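Long-range contacts in Tlr1174 protein (Synechococcus elongatus, PDB 2OZT), which catalyses the dehydration of 2-succinyl-6-hydroxy-2,4-cyclohexadiene-1-carboxylate to 2-succinylbenzoate, a divalent-metal-dependent step of phylloquinone biosynthesis: residues I31-E36 and G45-L50; Y103-W108 and A279-F284; E146-L151 and N178-W183. All coordinates share one frame; numbering follows the deposited sequence.

Interaction 1 of 3, residues I31-E36 and G45-L50; sequences IYLRLE and GEIAPL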
loop_
_atom_site.group_PDB
_atom_site.type_symbol
_atom_site.label_atom_id
_atom_site.label_comp_id
_atom_site.label_asym_id
_atom_site.label_seq_id
_atom_site.Cartn_x
_atom_site.Cartn_y
_atom_site.Cartn_z
ATOM N N ILE A 31 14.060 -6.225 -6.365
ATOM C CA ILE A 31 14.946 -7.372 -6.168
ATOM C C ILE A 31 14.127 -8.539 -5.710
ATOM O O ILE A 31 13.243 -8.397 -4.832
ATOM C CB ILE A 31 15.928 -7.035 -5.081
ATOM C CG1 ILE A 31 16.974 -6.013 -5.558
ATOM C CG2 ILE A 31 16.657 -8.289 -4.578
ATOM C CD1 ILE A 31 17.692 -5.348 -4.364
ATOM N N TYR A 32 14.409 -9.702 -6.301
ATOM C CA TYR A 32 13.906 -10.978 -5.733
ATOM C C TYR A 32 15.007 -11.703 -4.989
ATOM O O TYR A 32 16.144 -11.761 -5.451
ATOM C CB TYR A 32 13.381 -11.904 -6.817
ATOM C CG TYR A 32 12.195 -11.355 -7.570
ATOM C CD1 TYR A 32 11.111 -10.817 -6.890
ATOM C CD2 TYR A 32 12.153 -11.372 -8.960
ATOM C CE1 TYR A 32 10.041 -10.305 -7.557
ATOM C CE2 TYR A 32 11.050 -10.861 -9.655
ATOM C CZ TYR A 32 9.989 -10.358 -8.930
ATOM O OH TYR A 32 8.889 -9.840 -9.604
ATOM N N LEU A 33 14.636 -12.252 -3.830
ATOM C CA LEU A 33 15.547 -13.042 -2.994
ATOM C C LEU A 33 15.115 -14.489 -3.055
ATOM O O LEU A 33 13.936 -14.783 -2.988
ATOM C CB LEU A 33 15.423 -12.654 -1.522
ATOM C CG LEU A 33 15.732 -11.189 -1.213
ATOM C CD1 LEU A 33 15.412 -10.861 0.241
ATOM C CD2 LEU A 33 17.152 -10.797 -1.521
ATOM N N ARG A 34 16.116 -15.377 -3.152
ATOM C CA ARG A 34 15.867 -16.840 -3.069
ATOM C C ARG A 34 16.775 -17.434 -2.013
ATOM O O ARG A 34 17.983 -17.315 -2.137
ATOM C CB ARG A 34 16.110 -17.469 -4.427
ATOM C CG ARG A 34 15.852 -19.017 -4.429
ATOM C CD ARG A 34 16.208 -19.596 -5.779
ATOM N NE ARG A 34 15.874 -21.035 -5.947
ATOM C CZ ARG A 34 16.638 -22.041 -5.528
ATOM N NH1 ARG A 34 17.759 -21.840 -4.844
ATOM N NH2 ARG A 34 16.223 -23.291 -5.755
ATOM N N LEU A 35 16.168 -18.104 -1.011
ATOM C CA LEU A 35 16.869 -18.629 0.167
ATOM C C LEU A 35 16.762 -20.147 0.085
ATOM O O LEU A 35 15.752 -20.654 -0.328
ATOM C CB LEU A 35 16.181 -18.126 1.438
ATOM C CG LEU A 35 16.697 -16.805 2.004
ATOM C CD1 LEU A 35 16.585 -15.651 0.978
ATOM C CD2 LEU A 35 15.973 -16.461 3.311
ATOM N N GLU A 36 17.843 -20.858 0.409
ATOM C CA GLU A 36 17.755 -22.323 0.385
ATOM C C GLU A 36 18.533 -22.886 1.550
ATOM O O GLU A 36 19.674 -22.504 1.782
ATOM C CB GLU A 36 18.274 -22.856 -0.938
ATOM C CG GLU A 36 18.131 -24.421 -1.099
ATOM C CD GLU A 36 18.535 -24.939 -2.459
ATOM O OE1 GLU A 36 18.653 -24.165 -3.430
ATOM O OE2 GLU A 36 18.738 -26.179 -2.596
ATOM N N GLY A 45 11.574 -13.803 -1.351
ATOM C CA GLY A 45 11.113 -12.494 -0.852
ATOM C C GLY A 45 11.342 -11.495 -1.970
ATOM O O GLY A 45 12.019 -11.752 -2.974
ATOM N N GLU A 46 10.730 -10.332 -1.766
ATOM C CA GLU A 46 10.826 -9.247 -2.750
ATOM C C GLU A 46 11.069 -7.922 -2.051
ATOM O O GLU A 46 10.377 -7.577 -1.090
ATOM C CB GLU A 46 9.537 -9.200 -3.557
ATOM C CG GLU A 46 9.465 -8.017 -4.542
ATOM C CD GLU A 46 8.224 -8.054 -5.437
ATOM O OE1 GLU A 46 7.427 -9.038 -5.444
ATOM O OE2 GLU A 46 8.018 -7.000 -6.146
ATOM N N ILE A 47 12.044 -7.168 -2.580
ATOM C CA ILE A 47 12.392 -5.811 -2.107
ATOM C C ILE A 47 12.099 -4.836 -3.241
ATOM O O ILE A 47 12.757 -4.859 -4.287
ATOM C CB ILE A 47 13.900 -5.722 -1.802
ATOM C CG1 ILE A 47 14.285 -6.801 -0.760
ATOM C CG2 ILE A 47 14.348 -4.359 -1.350
ATOM C CD1 ILE A 47 15.801 -6.935 -0.520
ATOM N N ALA A 48 11.083 -3.985 -3.059
ATOM C CA ALA A 48 10.665 -3.085 -4.130
ATOM C C ALA A 48 10.285 -1.702 -3.600
ATOM O O ALA A 48 9.110 -1.340 -3.656
ATOM C CB ALA A 48 9.465 -3.715 -4.869
ATOM N N PRO A 49 11.251 -0.899 -3.147
ATOM C CA PRO A 49 10.896 0.454 -2.737
ATOM C C PRO A 49 10.287 1.222 -3.925
ATOM O O PRO A 49 10.563 0.911 -5.115
ATOM C CB PRO A 49 12.222 1.061 -2.320
ATOM C CG PRO A 49 13.290 0.268 -3.118
ATOM C CD PRO A 49 12.703 -1.147 -3.085
ATOM N N LEU A 50 9.404 2.160 -3.614
ATOM C CA LEU A 50 8.675 2.868 -4.660
ATOM C C LEU A 50 9.261 4.283 -4.799
ATOM O O LEU A 50 9.293 5.015 -3.831
ATOM C CB LEU A 50 7.185 2.909 -4.277
ATOM C CG LEU A 50 6.163 3.442 -5.292
ATOM C CD1 LEU A 50 6.119 2.582 -6.537
ATOM C CD2 LEU A 50 4.785 3.468 -4.642
HETATM O O HOH W 1 7.053 -11.066 -7.659
#

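Interaction 2 of 3, residues Y103-W108 and A279-F284; sequences YRVRPW and ARTAIF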
loop_
_atom_site.group_PDB
_atom_site.type_symbol
_atom_site.label_atom_id
_atom_site.label_comp_id
_atom_site.label_asym_id
_atom_site.label_seq_id
_atom_site.Cartn_x
_atom_site.Cartn_y
_atom_site.Cartn_z
ATOM N N TYR A 103 1.708 -20.695 0.427
ATOM C CA TYR A 103 0.935 -20.213 1.570
ATOM C C TYR A 103 -0.549 -20.347 1.359
ATOM O O TYR A 103 -1.026 -20.243 0.237
ATOM C CB TYR A 103 1.176 -18.712 1.759
ATOM C CG TYR A 103 2.488 -18.336 2.381
ATOM C CD1 TYR A 103 3.260 -17.293 1.832
ATOM C CD2 TYR A 103 2.947 -18.957 3.537
ATOM C CE1 TYR A 103 4.422 -16.904 2.427
ATOM C CE2 TYR A 103 4.103 -18.587 4.134
ATOM C CZ TYR A 103 4.859 -17.553 3.584
ATOM O OH TYR A 103 5.993 -17.205 4.227
ATOM N N ARG A 104 -1.269 -20.514 2.478
ATOM C CA ARG A 104 -2.723 -20.466 2.494
ATOM C C ARG A 104 -3.131 -19.003 2.471
ATOM O O ARG A 104 -2.655 -18.213 3.279
ATOM C CB ARG A 104 -3.242 -21.139 3.777
ATOM C CG ARG A 104 -4.752 -21.045 3.998
ATOM C CD ARG A 104 -5.505 -21.802 2.912
ATOM N NE ARG A 104 -5.369 -23.254 3.035
ATOM C CZ ARG A 104 -5.390 -24.101 2.008
ATOM N NH1 ARG A 104 -5.522 -23.647 0.763
ATOM N NH2 ARG A 104 -5.266 -25.405 2.224
ATOM N N VAL A 105 -3.940 -18.637 1.493
ATOM C CA VAL A 105 -4.390 -17.252 1.390
ATOM C C VAL A 105 -5.866 -17.256 1.056
ATOM O O VAL A 105 -6.451 -18.310 0.781
ATOM C CB VAL A 105 -3.577 -16.416 0.339
ATOM C CG1 VAL A 105 -2.102 -16.359 0.689
ATOM C CG2 VAL A 105 -3.758 -16.941 -1.038
ATOM N N ARG A 106 -6.480 -16.091 1.119
ATOM C CA ARG A 106 -7.896 -15.990 0.833
ATOM C C ARG A 106 -8.211 -14.704 0.082
ATOM O O ARG A 106 -7.420 -13.742 0.134
ATOM C CB ARG A 106 -8.721 -16.110 2.116
ATOM C CG ARG A 106 -8.877 -14.830 2.864
ATOM C CD ARG A 106 -9.662 -15.005 4.145
ATOM N NE ARG A 106 -8.839 -15.603 5.196
ATOM C CZ ARG A 106 -9.306 -15.852 6.414
ATOM N NH1 ARG A 106 -10.583 -15.550 6.698
ATOM N NH2 ARG A 106 -8.520 -16.373 7.331
ATOM N N PRO A 107 -9.320 -14.730 -0.676
ATOM C CA PRO A 107 -9.895 -13.501 -1.142
ATOM C C PRO A 107 -10.262 -12.646 0.058
ATOM O O PRO A 107 -10.914 -13.103 1.004
ATOM C CB PRO A 107 -11.161 -13.961 -1.898
ATOM C CG PRO A 107 -11.455 -15.297 -1.348
ATOM C CD PRO A 107 -10.097 -15.894 -1.146
ATOM N N TRP A 108 -9.741 -11.433 0.038
ATOM C CA TRP A 108 -10.274 -10.336 0.824
ATOM C C TRP A 108 -10.954 -9.346 -0.103
ATOM O O TRP A 108 -10.581 -9.266 -1.292
ATOM C CB TRP A 108 -9.096 -9.649 1.504
ATOM C CG TRP A 108 -8.364 -10.553 2.456
ATOM C CD1 TRP A 108 -7.184 -11.211 2.229
ATOM C CD2 TRP A 108 -8.776 -10.915 3.792
ATOM N NE1 TRP A 108 -6.832 -11.940 3.332
ATOM C CE2 TRP A 108 -7.785 -11.789 4.303
ATOM C CE3 TRP A 108 -9.870 -10.607 4.589
ATOM C CZ2 TRP A 108 -7.844 -12.327 5.593
ATOM C CZ3 TRP A 108 -9.926 -11.167 5.903
ATOM C CH2 TRP A 108 -8.920 -12.031 6.362
ATOM N N ALA A 279 5.949 -10.472 -3.353
ATOM C CA ALA A 279 5.575 -9.575 -2.252
ATOM C C ALA A 279 4.088 -9.632 -1.975
ATOM O O ALA A 279 3.680 -9.664 -0.829
ATOM C CB ALA A 279 5.951 -8.121 -2.648
ATOM N N ARG A 280 3.266 -9.604 -3.030
ATOM C CA ARG A 280 1.788 -9.604 -2.790
ATOM C C ARG A 280 1.373 -10.885 -2.058
ATOM O O ARG A 280 0.562 -10.814 -1.140
ATOM C CB ARG A 280 0.972 -9.475 -4.084
ATOM C CG ARG A 280 1.118 -8.133 -4.684
ATOM C CD ARG A 280 -0.027 -7.686 -5.609
ATOM N NE ARG A 280 0.552 -6.646 -6.455
ATOM C CZ ARG A 280 0.049 -6.174 -7.595
ATOM N NH1 ARG A 280 -1.135 -6.612 -8.061
ATOM N NH2 ARG A 280 0.737 -5.249 -8.254
ATOM N N THR A 281 1.930 -12.034 -2.458
ATOM C CA THR A 281 1.544 -13.284 -1.811
ATOM C C THR A 281 2.008 -13.292 -0.362
ATOM O O THR A 281 1.263 -13.729 0.521
ATOM C CB THR A 281 2.084 -14.507 -2.568
ATOM O OG1 THR A 281 1.696 -14.417 -3.934
ATOM C CG2 THR A 281 1.437 -15.792 -2.007
ATOM N N ALA A 282 3.199 -12.774 -0.101
ATOM C CA ALA A 282 3.676 -12.619 1.255
ATOM C C ALA A 282 2.746 -11.742 2.097
ATOM O O ALA A 282 2.518 -12.014 3.281
ATOM C CB ALA A 282 5.063 -12.015 1.260
ATOM N N ILE A 283 2.237 -10.659 1.499
ATOM C CA ILE A 283 1.338 -9.791 2.228
ATOM C C ILE A 283 0.010 -10.502 2.518
ATOM O O ILE A 283 -0.495 -10.423 3.638
ATOM C CB ILE A 283 1.105 -8.474 1.437
ATOM C CG1 ILE A 283 2.403 -7.669 1.385
ATOM C CG2 ILE A 283 0.018 -7.638 2.126
ATOM C CD1 ILE A 283 2.346 -6.471 0.342
ATOM N N PHE A 284 -0.564 -11.149 1.501
ATOM C CA PHE A 284 -1.784 -11.928 1.768
ATOM C C PHE A 284 -1.561 -12.988 2.870
ATOM O O PHE A 284 -2.491 -13.240 3.655
ATOM C CB PHE A 284 -2.378 -12.535 0.498
ATOM C CG PHE A 284 -3.244 -11.557 -0.271
ATOM C CD1 PHE A 284 -2.698 -10.392 -0.814
ATOM C CD2 PHE A 284 -4.594 -11.822 -0.459
ATOM C CE1 PHE A 284 -3.513 -9.488 -1.520
ATOM C CE2 PHE A 284 -5.392 -10.965 -1.162
ATOM C CZ PHE A 284 -4.876 -9.789 -1.706
HETATM O O HOH W 2 -5.015 -14.123 3.070
#

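Interaction 3 of 3, residues E146-L151 and N178-W183; sequences EEQAIL and NRWFAW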
loop_
_atom_site.group_PDB
_atom_site.type_symbol
_atom_site.label_atom_id
_atom_site.label_comp_id
_atom_site.label_asym_id
_atom_site.label_seq_id
_atom_site.Cartn_x
_atom_site.Cartn_y
_atom_site.Cartn_z
ATOM N N GLU A 146 -16.393 21.621 -9.520
ATOM C CA GLU A 146 -16.693 20.599 -10.529
ATOM C C GLU A 146 -16.705 19.200 -9.893
ATOM O O GLU A 146 -17.608 18.402 -10.144
ATOM C CB GLU A 146 -15.673 20.626 -11.645
ATOM C CG GLU A 146 -15.830 21.807 -12.605
ATOM C CD GLU A 146 -14.655 21.876 -13.543
ATOM O OE1 GLU A 146 -13.581 22.362 -13.131
ATOM O OE2 GLU A 146 -14.790 21.408 -14.692
ATOM N N GLU A 147 -15.710 18.948 -9.051
ATOM C CA GLU A 147 -15.653 17.648 -8.366
ATOM C C GLU A 147 -16.804 17.469 -7.392
ATOM O O GLU A 147 -17.330 16.373 -7.244
ATOM C CB GLU A 147 -14.276 17.441 -7.706
ATOM C CG GLU A 147 -13.210 17.247 -8.770
ATOM C CD GLU A 147 -11.794 17.065 -8.228
ATOM O OE1 GLU A 147 -11.597 17.364 -7.027
ATOM O OE2 GLU A 147 -10.915 16.685 -9.034
ATOM N N GLN A 148 -17.238 18.550 -6.727
ATOM C CA GLN A 148 -18.344 18.454 -5.819
ATOM C C GLN A 148 -19.651 18.130 -6.550
ATOM O O GLN A 148 -20.472 17.389 -6.064
ATOM C CB GLN A 148 -18.446 19.720 -4.954
ATOM C CG GLN A 148 -17.380 19.717 -3.875
ATOM C CD GLN A 148 -17.022 21.094 -3.327
ATOM O OE1 GLN A 148 -17.673 22.087 -3.633
ATOM N NE2 GLN A 148 -15.975 21.144 -2.495
ATOM N N ALA A 149 -19.822 18.692 -7.742
ATOM C CA ALA A 149 -20.998 18.363 -8.550
ATOM C C ALA A 149 -21.029 16.920 -9.013
ATOM O O ALA A 149 -22.068 16.253 -8.915
ATOM C CB ALA A 149 -21.128 19.325 -9.719
ATOM N N ILE A 150 -19.849 16.411 -9.407
ATOM C CA ILE A 150 -19.719 14.985 -9.769
ATOM C C ILE A 150 -19.982 14.139 -8.526
ATOM O O ILE A 150 -20.698 13.125 -8.577
ATOM C CB ILE A 150 -18.358 14.683 -10.351
ATOM C CG1 ILE A 150 -18.171 15.434 -11.679
ATOM C CG2 ILE A 150 -18.215 13.168 -10.573
ATOM C CD1 ILE A 150 -16.739 15.524 -12.102
ATOM N N LEU A 151 -19.409 14.561 -7.400
ATOM C CA LEU A 151 -19.559 13.778 -6.179
ATOM C C LEU A 151 -21.028 13.641 -5.759
ATOM O O LEU A 151 -21.497 12.570 -5.361
ATOM C CB LEU A 151 -18.734 14.418 -5.045
ATOM C CG LEU A 151 -18.745 13.628 -3.733
ATOM C CD1 LEU A 151 -18.412 12.111 -3.861
ATOM C CD2 LEU A 151 -17.769 14.239 -2.757
ATOM N N ASN A 178 -9.864 23.010 3.649
ATOM C CA ASN A 178 -10.851 23.456 4.600
ATOM C C ASN A 178 -12.243 23.655 3.987
ATOM O O ASN A 178 -13.248 23.259 4.589
ATOM C CB ASN A 178 -10.343 24.707 5.289
ATOM C CG ASN A 178 -10.858 24.816 6.668
ATOM O OD1 ASN A 178 -10.188 24.452 7.630
ATOM N ND2 ASN A 178 -12.084 25.279 6.790
ATOM N N ARG A 179 -12.278 24.225 2.774
ATOM C CA ARG A 179 -13.560 24.421 2.064
ATOM C C ARG A 179 -14.198 23.063 1.719
ATOM O O ARG A 179 -15.408 22.872 1.876
ATOM C CB ARG A 179 -13.362 25.269 0.818
ATOM C CG ARG A 179 -13.088 26.748 1.158
ATOM C CD ARG A 179 -13.416 27.700 -0.017
ATOM N NE ARG A 179 -12.813 27.227 -1.273
ATOM C CZ ARG A 179 -11.520 27.331 -1.579
ATOM N NH1 ARG A 179 -10.671 27.911 -0.741
ATOM N NH2 ARG A 179 -11.069 26.849 -2.738
ATOM N N TRP A 180 -13.367 22.088 1.305
ATOM C CA TRP A 180 -13.856 20.739 1.036
ATOM C C TRP A 180 -14.444 20.051 2.255
ATOM O O TRP A 180 -15.515 19.439 2.189
ATOM C CB TRP A 180 -12.707 19.883 0.510
ATOM C CG TRP A 180 -12.729 19.635 -0.977
ATOM C CD1 TRP A 180 -11.908 20.182 -1.908
ATOM C CD2 TRP A 180 -13.574 18.715 -1.666
ATOM N NE1 TRP A 180 -12.193 19.658 -3.167
ATOM C CE2 TRP A 180 -13.213 18.754 -3.032
ATOM C CE3 TRP A 180 -14.580 17.838 -1.254
ATOM C CZ2 TRP A 180 -13.861 17.940 -4.008
ATOM C CZ3 TRP A 180 -15.236 17.066 -2.222
ATOM C CH2 TRP A 180 -14.845 17.097 -3.562
ATOM N N PHE A 181 -13.779 20.180 3.399
ATOM C CA PHE A 181 -14.322 19.551 4.582
ATOM C C PHE A 181 -15.623 20.194 5.042
ATOM O O PHE A 181 -16.483 19.510 5.562
ATOM C CB PHE A 181 -13.277 19.461 5.700
ATOM C CG PHE A 181 -12.264 18.365 5.450
ATOM C CD1 PHE A 181 -12.671 17.039 5.488
ATOM C CD2 PHE A 181 -10.945 18.661 5.163
ATOM C CE1 PHE A 181 -11.758 16.012 5.216
ATOM C CE2 PHE A 181 -10.036 17.654 4.897
ATOM C CZ PHE A 181 -10.451 16.331 4.909
ATOM N N ALA A 182 -15.748 21.492 4.798
ATOM C CA ALA A 182 -17.003 22.212 5.165
ATOM C C ALA A 182 -18.118 21.737 4.234
ATOM O O ALA A 182 -19.244 21.461 4.691
ATOM C CB ALA A 182 -16.810 23.692 5.076
ATOM N N TRP A 183 -17.812 21.589 2.941
ATOM C CA TRP A 183 -18.783 21.041 1.986
ATOM C C TRP A 183 -19.204 19.634 2.371
ATOM O O TRP A 183 -20.391 19.278 2.325
ATOM C CB TRP A 183 -18.206 21.013 0.571
ATOM C CG TRP A 183 -19.224 20.653 -0.499
ATOM C CD1 TRP A 183 -19.954 21.531 -1.244
ATOM C CD2 TRP A 183 -19.580 19.345 -0.956
ATOM N NE1 TRP A 183 -20.742 20.851 -2.142
ATOM C CE2 TRP A 183 -20.550 19.507 -1.978
ATOM C CE3 TRP A 183 -19.188 18.052 -0.606
ATOM C CZ2 TRP A 183 -21.140 18.430 -2.632
ATOM C CZ3 TRP A 183 -19.772 16.962 -1.276
ATOM C CH2 TRP A 183 -20.733 17.164 -2.284
HETATM O O HOH W 3 -10.575 19.523 -5.583
#

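Interaction 1 of 3, residues I31-E36 and G45-L50
Y32 and E46 run side by side from neighbouring antiparallel strands, pointing the same way from a non-hydrogen-bonded pair. The carboxylate meets the rim of the tyrosine, E46 CD lying 3.6 Å from Y32 CE1, with OE1 in the ring plane at that edge and the two planes 83° apart. E46 holds CG anti to its backbone N (chi1 175°), and the extended chain beyond CG carries the carboxylate alongside the ring. Water 1 donates to E46 OE1 at 3.0 Å and makes a weak hydrogen bond with Y32 OH. Further partners hold the carboxylate: E46 OE2 is hydrogen-bonded to Y10 OH and accepts from G276 N, and Y10 also stacks on Y32. With these partners, the buried carboxylate is probably kept as the anion.

I31, L33 and I47 occupy the other face. I31 and I47 meet at their branch points, CB to CB 4.1 Å, while L33 CD1 reaches I47 CD1 at 4.0 Å; F91 of helix 85-97 packs against both L33 and I47. G45, opposite L33, brings only backbone to the pair: L33 N donates to G45 O almost straight (2.8 Å, 176°), and I31 pairs with I47 through two further bonds of the same kind. This is a beta hairpin, strands 23-36 and 42-47, in the antiparallel sheet of the enolase-type N-terminal capping domain.

Interaction 2 of 3, residues Y103-W108 and A279-F284
F284 projects from helix 277-290 into the loop 103-108, where V105, R106 and W108 receive successive parts of it. V105 takes the root of the side chain: its CG1 lies 3.8 Å from F284 CB, and the two side chains cross at about a right angle. Because V105 CG1 is anti to the carbonyl carbon (chi1 -60°), this methyl is the branch that touches the helix, and it also comes near the backbone O of T281. Y103, at the start of the loop, approaches that same oxygen obliquely, its CD1 4.3 Å from T281 O, and stacks its ring on H285.

At the edge of the F284 ring, and in its plane, lies the carbonyl oxygen of R106, 3.5 Å from F284 CD2, an approach that sets a partly negative oxygen against the electropositive rim of the phenyl group. W108 CD1 comes to the same ring atom obliquely, at 3.8 Å; relative to the indole, F284 CD2 lies at the edge, in plane. The two aromatic side chains slide past each other in opposite directions, their planes inclined at 54°.

In the enolase superfamily the C-terminal domain is a modified TIM barrel, and here the loop that follows helix 85-97 and leads into the first barrel strand, 112-114, is laid against a helix from near the end of that domain.

No direct hydrogen bond joins the segments, but water 2 does so indirectly. It accepts from R106 N and from W108 NE1 (2.9 Å) and donates to F284 O at 2.7 Å, tying the loop to a carbonyl of the helix. The guanidinium of R106 forms a salt bridge with E288, one turn further along.

Interaction 3 of 3, residues E146-L151 and N178-W183
Q148 slots between two indoles, W180 and W183, and touches a face of each. On W183 the amide is stacked nearly parallel, 11° between planes: CG lies 3.7 Å from the centroid of the five-membered ring and close to its normal, a CH-pi contact, while OE1 is 3.3 Å from W183 CD1. W180 is met differently. The glutamine reaches toward it tip to tip, with the amide plane 80° from the ring, and NE2 stands over the centre of the indole, 3.5 Å from W180 CD2. CG of Q148 makes a second CH-pi contact with the six-membered ring of W180, so this one methylene serves both tryptophans, an instance of helices packed through CH-pi contacts.

The edges of W180 are occupied as well. CB of E147 and CD2 of L151 both lie in the plane of the ring, the latter 3.8 Å from W180 CZ3. The same methyl of L151 approaches W183 CZ3 at 3.7 Å, so it touches both indoles.

Q148 has CG anti to its carbonyl carbon, and the chain extends from there between the rings. Water 3 bridges E147 OE1, to which it donates, and W180 NE1, from which it accepts at 2.9 Å. E147 itself is buried and its carboxylate is satisfied mainly by backbone N-H groups of G140, V141 and M142, just after the strand that ends in K138, predicted to be the proton donor.

W172 stacks on W180. The axes of segments 146-151 and 178-183 run 24° from parallel, on helices 144-157 and 174-187, consecutive outer helices of the beta/alpha barrel. Beneath them L151 packs on W137 of strand 134-138 and on L164 and L166 of strand 163-167.

Along the chain interaction 1 closes first, within the N-terminal domain; interaction 2 then spans a long loop of sequence, and interaction 3 is nested inside it. Interactions 1 and 2 are neighbours, their centres about 16 Å apart, and they touch where E46 OE1 accepts what is probably a hydrogen bond from A279 N, coupling the hairpin to helix 277-290 of the barrel domain. Interaction 3 lies on the opposite side of the chain's centre, about 42 Å from interaction 1 and 37 Å from interaction 2, centre to centre. The three exemplify a two-domain monomer: one contact builds the cap, one packs barrel helices, and one lays the loop leading into the barrel against a helix.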